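Side-chain contacts in PppA (Pseudomonas aeruginosa, PDB 6JKV), which regulates the type VI secretion system and probably removes phosphate from serine and threonine residues as a metal-dependent PP2C-type phosphatase: residues L210-S213 against D214-K218; A220-S223 against E224-D227; V242-G245 against L246-A250. One frame throughout, in Å; residues are numbered along the deposited sequence.

Contact 1 (L210-S213 against D214-K218)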
loop_
_atom_site.group_PDB
_atom_site.type_symbol
_atom_site.label_atom_id
_atom_site.label_comp_id
_atom_site.label_asym_id
_atom_site.label_seq_id
_atom_site.Cartn_x
_atom_site.Cartn_y
_atom_site.Cartn_z
ATOM N N LEU A 210 -4.611 -7.382 -3.348
ATOM C CA LEU A 210 -3.773 -7.337 -2.134
ATOM C C LEU A 210 -2.917 -6.075 -2.173
ATOM O O LEU A 210 -2.135 -5.920 -3.123
ATOM C CB LEU A 210 -2.889 -8.584 -2.071
ATOM C CG LEU A 210 -1.774 -8.503 -1.031
ATOM C CD1 LEU A 210 -2.357 -8.617 0.369
ATOM C CD2 LEU A 210 -0.719 -9.567 -1.272
ATOM N N LEU A 211 -3.103 -5.217 -1.177
ATOM C CA LEU A 211 -2.181 -4.110 -0.848
ATOM C C LEU A 211 -1.311 -4.578 0.320
ATOM O O LEU A 211 -1.857 -5.117 1.321
ATOM C CB LEU A 211 -2.984 -2.864 -0.473
ATOM C CG LEU A 211 -3.850 -2.252 -1.574
ATOM C CD1 LEU A 211 -5.168 -2.996 -1.754
ATOM C CD2 LEU A 211 -4.129 -0.788 -1.252
ATOM N N CYS A 212 0.001 -4.397 0.219
ATOM C CA CYS A 212 0.905 -4.874 1.287
ATOM C C CYS A 212 2.163 -4.019 1.352
ATOM O O CYS A 212 2.530 -3.369 0.352
ATOM C CB CYS A 212 1.251 -6.351 1.113
ATOM S SG CYS A 212 2.300 -6.746 -0.312
ATOM N N SER A 213 2.773 -4.005 2.530
ATOM C CA SER A 213 4.121 -3.452 2.740
ATOM C C SER A 213 5.128 -4.536 2.377
ATOM O O SER A 213 4.727 -5.716 2.278
ATOM C CB SER A 213 4.298 -2.952 4.141
ATOM O OG SER A 213 4.219 -4.010 5.087
ATOM N N ASP A 214 6.385 -4.145 2.185
ATOM C CA ASP A 214 7.458 -5.072 1.744
ATOM C C ASP A 214 7.654 -6.174 2.792
ATOM O O ASP A 214 8.169 -7.234 2.434
ATOM C CB ASP A 214 8.754 -4.321 1.441
ATOM C CG ASP A 214 9.297 -3.530 2.618
ATOM O OD1 ASP A 214 8.536 -3.309 3.587
ATOM O OD2 ASP A 214 10.477 -3.144 2.557
ATOM N N GLY A 215 7.231 -5.943 4.037
ATOM C CA GLY A 215 7.343 -6.933 5.121
ATOM C C GLY A 215 6.669 -8.250 4.786
ATOM O O GLY A 215 7.136 -9.291 5.305
ATOM N N LEU A 216 5.633 -8.230 3.942
ATOM C CA LEU A 216 4.926 -9.468 3.524
ATOM C C LEU A 216 5.696 -10.153 2.393
ATOM O O LEU A 216 6.048 -11.351 2.561
ATOM C CB LEU A 216 3.491 -9.149 3.106
ATOM C CG LEU A 216 2.707 -10.325 2.527
ATOM C CD1 LEU A 216 2.623 -11.482 3.521
ATOM C CD2 LEU A 216 1.321 -9.880 2.112
ATOM N N ASN A 217 5.930 -9.457 1.275
ATOM C CA ASN A 217 6.573 -10.105 0.097
ATOM C C ASN A 217 8.024 -10.447 0.438
ATOM O O ASN A 217 8.614 -11.298 -0.248
ATOM C CB ASN A 217 6.457 -9.297 -1.195
ATOM C CG ASN A 217 6.742 -7.824 -1.031
ATOM O OD1 ASN A 217 5.896 -7.070 -0.554
ATOM N ND2 ASN A 217 7.908 -7.398 -1.487
ATOM N N LYS A 218 8.575 -9.854 1.494
ATOM C CA LYS A 218 9.943 -10.193 1.951
ATOM C C LYS A 218 9.952 -11.579 2.602
ATOM O O LYS A 218 11.025 -12.203 2.626
ATOM C CB LYS A 218 10.445 -9.136 2.932
ATOM C CG LYS A 218 11.896 -8.739 2.730
ATOM C CD LYS A 218 12.487 -8.091 3.957
ATOM C CE LYS A 218 11.796 -6.794 4.329
ATOM N NZ LYS A 218 11.948 -5.784 3.261
#
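Leu216 CD2 meets Cys212 CB at 3.7 Å, where strand 208-212 of the PP2C fold runs into the short helical turn 214-217. The same methyl touches Leu210 CD2 at 4.0 Å, the two leucines meeting tip to tip. Leu216 reaches back over the strand because its CG lies anti to the backbone N (chi1 174°). Leu241 of helix 234-247 packs on both leucines. The turn is closed by one backbone bond, from Leu216 N to Ser213 O at 3.1 Å.

This turn presents Asp214 to the metal. Its OD1 is a ligand of a manganese ion that Asp61 and Asp252 also bind. Its other oxygen, OD2, takes a weak bond from Lys218 NZ at 3.1 Å, part of a salt bridge. The carboxylate of Asp140 is a like-charged neighbour of OD2, and Lys218 may partly offset the negative charge gathered there. Lys218 N in turn bonds to Asp214 O at 2.8 Å, which ties the two residues through the main chain as well.

The second shell of the metal site includes Ser213, just before the ligand in the chain. It is buried, and its OG is hydrogen-bonded to Asp46 OD2 and Thr255 N.

Contact 2 (A220-S223 against E224-D227); sequences ADDS and ELRD
Asp221 O accepts from Leu225 N at 3.0 Å in the first turn of helix 222-229. The next two bonds of the pattern follow: Arg226 N bonds to Asp222 O at 2.9 Å and Asp227 N to Ser223 O. The residue before the helix, Asp221, is the N-cap.

Asp221 and Glu224 form a capping box. Asp221 OD1 takes weak bonds from Ser223 N and Glu224 N, the latter at 3.3 Å. It also accepts Ser223 OG on its syn side, at an unusually short 2.5 Å. In return, Asp221 N donates to Glu224 OE1 at 3.2 Å, on the anti side of that oxygen and 24° out of the carboxylate plane. The Asp221 CG sits between its backbone N and carbonyl carbon (chi1 67°), which turns the carboxylate back over the open N-H groups. Although the two side chains cross at about a right angle, their carboxylate planes are stacked and only 7° apart.

On the inner side, Ala220 CB touches Leu225 CD2 at 4.1 Å. Leu225 continues inward to Leu241 and Tyr144. Further along, Arg226 grips its neighbour Asp227 side-on: NE and NH2 both reach OD1, in the guanidinium plane. Arg226 NH1 has another partner, Gly149 O.

Two carboxylates so close would be expected to repel, with Asp221 OD2 and Glu224 OE1 3.6 Å apart. A water donates to both oxygens and bridges them. Arg248 forms a salt bridge with Glu224 OE2. Together with the N-terminal helix dipole, these partners probably ease the cost of pairing the two acids.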
loop_
_atom_site.group_PDB
_atom_site.type_symbol
_atom_site.label_atom_id
_atom_site.label_comp_id
_atom_site.label_asym_id
_atom_site.label_seq_id
_atom_site.Cartn_x
_atom_site.Cartn_y
_atom_site.Cartn_z
ATOM N N ALA A 220 7.233 -14.036 1.983
ATOM C CA ALA A 220 6.479 -14.992 1.141
ATOM C C ALA A 220 6.596 -14.574 -0.324
ATOM O O ALA A 220 6.386 -13.388 -0.638
ATOM C CB ALA A 220 5.038 -15.050 1.573
ATOM N N ASP A 221 6.930 -15.521 -1.191
ATOM C CA ASP A 221 7.078 -15.238 -2.639
ATOM C C ASP A 221 5.680 -15.201 -3.255
ATOM O O ASP A 221 4.711 -15.574 -2.569
ATOM C CB ASP A 221 8.037 -16.228 -3.314
ATOM C CG ASP A 221 7.520 -17.655 -3.362
ATOM O OD1 ASP A 221 6.426 -17.847 -3.911
ATOM O OD2 ASP A 221 8.206 -18.561 -2.848
ATOM N N ASP A 222 5.603 -14.780 -4.513
ATOM C CA ASP A 222 4.329 -14.482 -5.211
ATOM C C ASP A 222 3.451 -15.729 -5.354
ATOM O O ASP A 222 2.219 -15.561 -5.365
ATOM C CB ASP A 222 4.598 -13.851 -6.571
ATOM C CG ASP A 222 4.962 -12.383 -6.455
ATOM O OD1 ASP A 222 5.015 -11.870 -5.305
ATOM O OD2 ASP A 222 5.174 -11.754 -7.515
ATOM N N SER A 223 4.038 -16.923 -5.473
ATOM C CA SER A 223 3.259 -18.178 -5.623
ATOM C C SER A 223 2.553 -18.502 -4.303
ATOM O O SER A 223 1.397 -18.975 -4.340
ATOM C CB SER A 223 4.110 -19.325 -6.112
ATOM O OG SER A 223 5.151 -19.624 -5.201
ATOM N N GLU A 224 3.210 -18.241 -3.176
ATOM C CA GLU A 224 2.595 -18.437 -1.840
ATOM C C GLU A 224 1.533 -17.362 -1.611
ATOM O O GLU A 224 0.487 -17.689 -1.051
ATOM C CB GLU A 224 3.665 -18.438 -0.752
ATOM C CG GLU A 224 4.608 -19.623 -0.864
ATOM C CD GLU A 224 5.880 -19.476 -0.061
ATOM O OE1 GLU A 224 6.307 -18.335 0.150
ATOM O OE2 GLU A 224 6.425 -20.508 0.379
ATOM N N LEU A 225 1.770 -16.125 -2.052
ATOM C CA LEU A 225 0.737 -15.063 -1.962
ATOM C C LEU A 225 -0.502 -15.514 -2.742
ATOM O O LEU A 225 -1.615 -15.395 -2.205
ATOM C CB LEU A 225 1.277 -13.735 -2.501
ATOM C CG LEU A 225 2.435 -13.100 -1.731
ATOM C CD1 LEU A 225 2.813 -11.775 -2.374
ATOM C CD2 LEU A 225 2.107 -12.904 -0.260
ATOM N N ARG A 226 -0.314 -16.032 -3.956
ATOM C CA ARG A 226 -1.423 -16.542 -4.796
ATOM C C ARG A 226 -2.172 -17.657 -4.052
ATOM O O ARG A 226 -3.421 -17.675 -4.103
ATOM C CB ARG A 226 -0.876 -17.058 -6.129
ATOM C CG ARG A 226 -1.952 -17.503 -7.109
ATOM C CD ARG A 226 -1.670 -18.895 -7.636
ATOM N NE ARG A 226 -2.044 -19.914 -6.665
ATOM C CZ ARG A 226 -3.239 -20.491 -6.590
ATOM N NH1 ARG A 226 -4.190 -20.162 -7.451
ATOM N NH2 ARG A 226 -3.484 -21.404 -5.664
ATOM N N ASP A 227 -1.452 -18.563 -3.387
ATOM C CA ASP A 227 -2.067 -19.683 -2.635
ATOM C C ASP A 227 -2.961 -19.146 -1.518
ATOM O O ASP A 227 -4.125 -19.593 -1.408
ATOM C CB ASP A 227 -1.006 -20.620 -2.064
ATOM C CG ASP A 227 -0.346 -21.455 -3.137
ATOM O OD1 ASP A 227 -0.911 -21.535 -4.239
ATOM O OD2 ASP A 227 0.731 -21.997 -2.860
HETATM O O HOH W 1 9.048 -18.355 -0.459
#

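Contact 3 (V242-G245 against L246-A250)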
loop_
_atom_site.group_PDB
_atom_site.type_symbol
_atom_site.label_atom_id
_atom_site.label_comp_id
_atom_site.label_asym_id
_atom_site.label_seq_id
_atom_site.Cartn_x
_atom_site.Cartn_y
_atom_site.Cartn_z
ATOM N N VAL A 242 -0.268 -12.605 7.254
ATOM C CA VAL A 242 0.556 -12.067 8.368
ATOM C C VAL A 242 1.120 -13.253 9.162
ATOM O O VAL A 242 2.325 -13.220 9.486
ATOM C CB VAL A 242 -0.250 -11.083 9.237
ATOM C CG1 VAL A 242 0.472 -10.727 10.526
ATOM C CG2 VAL A 242 -0.598 -9.828 8.447
ATOM N N HIS A 243 0.304 -14.281 9.421
ATOM C CA HIS A 243 0.729 -15.485 10.183
ATOM C C HIS A 243 1.906 -16.157 9.466
ATOM O O HIS A 243 2.882 -16.511 10.148
ATOM C CB HIS A 243 -0.433 -16.462 10.407
ATOM C CG HIS A 243 0.012 -17.807 10.881
ATOM N ND1 HIS A 243 -0.316 -18.982 10.215
ATOM C CD2 HIS A 243 0.784 -18.164 11.928
ATOM C CE1 HIS A 243 0.213 -20.006 10.851
ATOM N NE2 HIS A 243 0.898 -19.530 11.905
ATOM N N LEU A 244 1.807 -16.348 8.147
ATOM C CA LEU A 244 2.898 -16.968 7.352
ATOM C C LEU A 244 4.167 -16.115 7.489
ATOM O O LEU A 244 5.248 -16.690 7.742
ATOM C CB LEU A 244 2.468 -17.098 5.889
ATOM C CG LEU A 244 3.553 -17.559 4.916
ATOM C CD1 LEU A 244 4.084 -18.941 5.277
ATOM C CD2 LEU A 244 3.030 -17.553 3.494
ATOM N N GLY A 245 4.037 -14.794 7.347
ATOM C CA GLY A 245 5.156 -13.856 7.531
ATOM C C GLY A 245 5.781 -14.002 8.904
ATOM O O GLY A 245 7.021 -14.130 8.990
ATOM N N LEU A 246 4.953 -13.990 9.949
ATOM C CA LEU A 246 5.403 -14.102 11.359
ATOM C C LEU A 246 6.125 -15.440 11.546
ATOM O O LEU A 246 7.167 -15.481 12.219
ATOM C CB LEU A 246 4.194 -13.941 12.287
ATOM C CG LEU A 246 3.749 -12.496 12.525
ATOM C CD1 LEU A 246 2.483 -12.441 13.362
ATOM C CD2 LEU A 246 4.844 -11.703 13.207
ATOM N N THR A 247 5.606 -16.492 10.913
ATOM C CA THR A 247 6.150 -17.870 10.958
ATOM C C THR A 247 7.579 -17.904 10.414
ATOM O O THR A 247 8.350 -18.762 10.862
ATOM C CB THR A 247 5.267 -18.826 10.148
ATOM O OG1 THR A 247 4.163 -19.222 10.962
ATOM C CG2 THR A 247 6.001 -20.058 9.687
ATOM N N ARG A 248 7.897 -17.037 9.455
ATOM C CA ARG A 248 9.212 -17.012 8.775
ATOM C C ARG A 248 10.078 -15.869 9.310
ATOM O O ARG A 248 11.013 -15.455 8.603
ATOM C CB ARG A 248 9.003 -16.937 7.263
ATOM C CG ARG A 248 8.697 -18.296 6.661
ATOM C CD ARG A 248 7.798 -18.171 5.459
ATOM N NE ARG A 248 7.596 -19.452 4.809
ATOM C CZ ARG A 248 7.279 -19.592 3.530
ATOM N NH1 ARG A 248 7.127 -18.514 2.767
ATOM N NH2 ARG A 248 7.123 -20.806 3.021
ATOM N N GLY A 249 9.786 -15.377 10.514
ATOM C CA GLY A 249 10.717 -14.514 11.266
ATOM C C GLY A 249 10.441 -13.016 11.156
ATOM O O GLY A 249 11.186 -12.251 11.779
ATOM N N ALA A 250 9.464 -12.591 10.348
ATOM C CA ALA A 250 8.893 -11.217 10.352
ATOM C C ALA A 250 9.937 -10.139 10.638
ATOM O O ALA A 250 9.811 -9.378 11.593
ATOM C CB ALA A 250 7.791 -11.150 11.372
#
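Leu244 CD1 lies over one face of the Arg248 guanidinium, 3.6 Å from NE and offset toward the rim of the group. The arginine chain bends at chi2 (149°) and then runs on extended past the leucine, which brings CD within 3.8 Å of Leu244 CD1. One methyl thus covers part of that face, while the terminal nitrogens have outside partners in Glu224 and Thr219 O.

Two residues earlier, on another side of the helix, Val242 and Leu246 run alongside each other in the same direction. Val242 CG1 and Leu246 CD1 are 3.9 Å apart. The backbone beneath them is joined by Leu246 N to Val242 O at 2.8 Å.

His243 O is held twice by Thr247. The backbone N donates at 2.8 Å, and OG1 donates at 3.1 Å from the opposite face of the carbonyl plane. With OG1 anti to its own carbonyl carbon (chi1 -82°), the hydroxyl folds back on the preceding turn. It also comes close to the His243 ring.

The helix ends in a Schellman motif. Gly249, the C-prime residue, has positive phi (98°). Its backbone angles call for glycine, since a CB there would run into the carbonyl O of Arg248. Ala250 N bonds to Gly245 O at 3.2 Å, and Gly249 N bonds to Leu246 O at 3.1 Å. Gly245 O also accepts Arg248 N, from the opposite face of its plane to Ala250 N.

This is the C-terminal end of helix 234-247. Val242 and Leu246 pack on strand 29-36 through His36, and Val242 also meets Tyr34. Leu244 faces Ala220, just before helix 222-229. Past the helix end, Ala250 bonds through its backbone to Met39.

How the contacts relate
The contacts follow one another along the chain. Contact 1 holds the metal ligand Asp214, whose side chain is about 2 Å from a manganese ion. Contacts 2 and 3 lie farther off: the Leu225 side chain is about 14 Å from a manganese and that of Ala250 about 11 Å. Contact 1 touches contact 2 where Leu216 CG packs on Leu225 CD2 at 3.8 Å. Contacts 2 and 3 join through a 2.7 Å salt bridge, Glu224 OE2 to Arg248 NH2, and through Ala220 CB on Leu244 CD2. Contacts 1 and 3 stay about 5 Å apart at their nearest atoms. Two residues past contact 3, Asp252 links this helix end to the metal site, its side chain about 7 Å from that of Ala250.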